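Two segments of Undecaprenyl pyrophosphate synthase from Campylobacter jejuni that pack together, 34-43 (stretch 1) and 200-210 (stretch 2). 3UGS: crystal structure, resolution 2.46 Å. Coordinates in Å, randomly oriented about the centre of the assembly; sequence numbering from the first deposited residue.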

# COMPACT_ATOMS: atom_id res chain seq x y z
N GLN A 34 -25.41 -6.24 -15.36
CA GLN A 34 -25.59 -5.87 -13.96
C GLN A 34 -24.37 -5.07 -13.55
O GLN A 34 -24.44 -4.07 -12.82
CB GLN A 34 -25.69 -7.11 -13.09
N GLY A 35 -23.24 -5.51 -14.07
CA GLY A 35 -21.97 -4.89 -13.74
C GLY A 35 -22.12 -3.43 -14.06
O GLY A 35 -21.66 -2.56 -13.34
N VAL A 36 -22.83 -3.17 -15.12
CA VAL A 36 -23.05 -1.80 -15.53
C VAL A 36 -24.09 -1.15 -14.65
O VAL A 36 -24.11 0.03 -14.45
CB VAL A 36 -23.52 -1.76 -16.97
CG1 VAL A 36 -23.86 -0.33 -17.34
CG2 VAL A 36 -22.42 -2.29 -17.88
N LYS A 37 -24.94 -1.98 -14.09
CA LYS A 37 -26.05 -1.50 -13.30
C LYS A 37 -25.58 -1.22 -11.88
O LYS A 37 -26.01 -0.27 -11.23
CB LYS A 37 -27.18 -2.53 -13.27
N THR A 38 -24.67 -2.07 -11.43
CA THR A 38 -24.12 -1.96 -10.06
C THR A 38 -23.24 -0.72 -9.94
O THR A 38 -23.23 -0.01 -8.95
CB THR A 38 -23.34 -3.22 -9.64
OG1 THR A 38 -24.27 -4.29 -9.40
CG2 THR A 38 -22.52 -2.96 -8.37
N MET A 39 -22.57 -0.49 -11.05
CA MET A 39 -21.65 0.66 -11.23
C MET A 39 -22.37 1.97 -11.15
O MET A 39 -21.84 2.95 -10.61
CB MET A 39 -20.93 0.62 -12.57
CG MET A 39 -19.42 0.46 -12.41
SD MET A 39 -18.62 1.63 -11.28
CE MET A 39 -18.68 3.11 -12.29
N GLN A 40 -23.55 2.00 -11.73
CA GLN A 40 -24.42 3.20 -11.64
C GLN A 40 -24.82 3.43 -10.19
O GLN A 40 -24.85 4.56 -9.72
CB GLN A 40 -25.68 3.08 -12.49
CG GLN A 40 -25.33 2.71 -13.93
CD GLN A 40 -26.53 2.65 -14.86
OE1 GLN A 40 -26.97 1.56 -15.25
NE2 GLN A 40 -27.07 3.81 -15.21
N LYS A 41 -25.09 2.35 -9.49
CA LYS A 41 -25.46 2.46 -8.08
C LYS A 41 -24.32 2.99 -7.23
O LYS A 41 -24.49 3.82 -6.34
CB LYS A 41 -25.93 1.15 -7.52
CG LYS A 41 -27.25 0.73 -8.11
CD LYS A 41 -27.58 -0.66 -7.64
CE LYS A 41 -29.07 -0.87 -7.59
NZ LYS A 41 -29.29 -2.26 -7.13
N LEU A 42 -23.13 2.51 -7.53
CA LEU A 42 -21.92 2.98 -6.83
C LEU A 42 -21.76 4.47 -7.10
O LEU A 42 -21.45 5.26 -6.20
CB LEU A 42 -20.67 2.22 -7.26
CG LEU A 42 -19.36 2.66 -6.57
CD1 LEU A 42 -19.42 2.58 -5.06
CD2 LEU A 42 -18.17 1.83 -7.06
N MET A 43 -22.00 4.85 -8.35
CA MET A 43 -21.82 6.29 -8.74
C MET A 43 -22.89 7.20 -8.12
O MET A 43 -22.65 8.32 -7.69
CB MET A 43 -21.76 6.48 -10.25
CG MET A 43 -20.34 6.36 -10.81
SD MET A 43 -20.16 5.89 -12.54
CE MET A 43 -20.76 7.37 -13.32
N LEU A 200 -19.04 -10.63 -5.44
CA LEU A 200 -18.71 -10.17 -6.77
C LEU A 200 -19.24 -8.74 -6.81
O LEU A 200 -19.97 -8.32 -5.93
CB LEU A 200 -19.29 -11.07 -7.86
N PHE A 201 -18.84 -7.99 -7.82
CA PHE A 201 -19.21 -6.58 -7.87
C PHE A 201 -20.71 -6.50 -8.13
O PHE A 201 -21.44 -5.69 -7.55
CB PHE A 201 -18.46 -5.89 -8.99
CG PHE A 201 -18.75 -4.43 -9.12
CD1 PHE A 201 -18.49 -3.57 -8.07
CD2 PHE A 201 -19.23 -3.91 -10.31
CE1 PHE A 201 -18.72 -2.21 -8.20
CE2 PHE A 201 -19.46 -2.56 -10.45
CZ PHE A 201 -19.21 -1.71 -9.39
N PRO A 202 -21.18 -7.39 -8.98
CA PRO A 202 -22.56 -7.45 -9.40
C PRO A 202 -23.48 -7.51 -8.22
O PRO A 202 -24.48 -6.80 -8.15
CB PRO A 202 -22.64 -8.76 -10.16
CG PRO A 202 -21.26 -9.01 -10.63
CD PRO A 202 -20.36 -8.43 -9.60
N SER A 203 -23.08 -8.33 -7.26
CA SER A 203 -23.93 -8.68 -6.09
C SER A 203 -24.09 -7.57 -5.04
O SER A 203 -24.81 -7.73 -4.06
CB SER A 203 -23.45 -9.96 -5.42
OG SER A 203 -23.55 -11.06 -6.32
N LEU A 204 -23.47 -6.44 -5.30
CA LEU A 204 -23.48 -5.31 -4.36
C LEU A 204 -24.66 -4.36 -4.52
O LEU A 204 -25.02 -3.93 -5.60
CB LEU A 204 -22.18 -4.51 -4.41
CG LEU A 204 -20.99 -5.27 -3.79
CD1 LEU A 204 -19.67 -4.70 -4.35
CD2 LEU A 204 -21.01 -5.22 -2.27
N THR A 205 -25.21 -4.01 -3.37
CA THR A 205 -26.38 -3.12 -3.28
C THR A 205 -26.03 -1.77 -2.70
O THR A 205 -25.12 -1.65 -1.91
CB THR A 205 -27.51 -3.71 -2.40
OG1 THR A 205 -27.20 -3.49 -1.02
CG2 THR A 205 -27.71 -5.23 -2.66
N LYS A 206 -26.80 -0.76 -3.09
CA LYS A 206 -26.67 0.59 -2.52
C LYS A 206 -26.58 0.57 -1.00
O LYS A 206 -25.76 1.24 -0.41
CB LYS A 206 -27.83 1.50 -2.90
CG LYS A 206 -27.51 2.45 -4.05
CD LYS A 206 -28.77 2.85 -4.76
CE LYS A 206 -28.66 4.26 -5.32
NZ LYS A 206 -28.58 5.29 -4.24
N ARG A 207 -27.44 -0.22 -0.40
CA ARG A 207 -27.54 -0.35 1.08
C ARG A 207 -26.18 -0.74 1.63
O ARG A 207 -25.70 -0.20 2.64
CB ARG A 207 -28.58 -1.39 1.52
N GLU A 208 -25.58 -1.70 0.94
CA GLU A 208 -24.26 -2.26 1.32
C GLU A 208 -23.10 -1.23 1.17
O GLU A 208 -22.33 -0.97 2.09
CB GLU A 208 -23.95 -3.53 0.54
CG GLU A 208 -22.58 -4.14 0.86
CD GLU A 208 -22.58 -5.04 2.10
OE1 GLU A 208 -23.63 -5.11 2.78
OE2 GLU A 208 -21.52 -5.67 2.38
N PHE A 209 -23.02 -0.64 -0.00
CA PHE A 209 -22.11 0.51 -0.24
C PHE A 209 -22.25 1.54 0.88
O PHE A 209 -21.28 1.93 1.49
CB PHE A 209 -22.32 1.23 -1.59
CG PHE A 209 -21.92 0.40 -2.78
CD1 PHE A 209 -20.71 -0.30 -2.81
CD2 PHE A 209 -22.74 0.34 -3.92
CE1 PHE A 209 -20.34 -1.05 -3.92
CE2 PHE A 209 -22.36 -0.40 -5.04
CZ PHE A 209 -21.17 -1.11 -5.03
N LYS A 210 -23.47 1.97 1.14
CA LYS A 210 -23.74 2.97 2.20
C LYS A 210 -23.25 2.52 3.58
O LYS A 210 -22.74 3.29 4.38
CB LYS A 210 -25.23 3.24 2.36
CG LYS A 210 -25.96 3.68 1.12
CD LYS A 210 -25.70 5.14 0.86
CE LYS A 210 -26.96 5.96 0.91
NZ LYS A 210 -26.93 6.93 -0.21

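Thr38 and Phe201 have the largest areas covered in this contact. The CA-to-CB bond of Thr38 points toward stretch 2, and its chi1 is m (-73°). In this rotamer Thr38 OG1 donates a hydrogen bond to Pro202 O, at 2.8 Å. The same rotamer sets Thr38 CG2 over one face of the Phe201 ring, 3.6 Å from its centroid and 10° off the ring normal. This is a CH-pi contact. One side chain thus uses its hydroxyl on the backbone of the turn and its methyl on an aromatic face.

Phe201 opens a type I beta turn that ends at Leu204, closed by a hydrogen bond from Leu204 N to Phe201 O (3.1 Å). Its CA-to-CB bond points sideways, but with chi1 t (-179°) the ring comes nearer to the helix of stretch 1. Gly35, Met39 and Leu42 meet the ring at its edge. Gly35 O is 3.6 Å from Phe201 CE2. The CA-to-CB bond of Met39 points away overall, and chi1 lies between wells at -116°. Even so, Met39 CG packs 3.6 Å from Phe201 CE2.

Leu42 touches both aromatic rings. Its chi angles are t and p (180° and 56°). Leu42 CD2 lies 4.2 Å from Phe201 CE1, near the ring plane. Leu42 CD1 sits over a face of Phe209, 3.8 Å from the centroid and 7° off the normal. The CA-to-CB bond of Phe209 points toward stretch 1, and with chi1 m (-68°) Phe209 CE2 comes to 3.8 Å from Leu42 CB.

Thr205 caps the second helix. With chi1 p (80°), Thr205 OG1 accepts from Glu208 N at 3.1 Å. Its CA-to-CB bond points away from stretch 1.

Lys41 and Lys206 meet through their aliphatic parts, with Lys41 CB 4.0 Å from Lys206 CG. Lys206 NZ is hydrogen-bonded elsewhere in the structure.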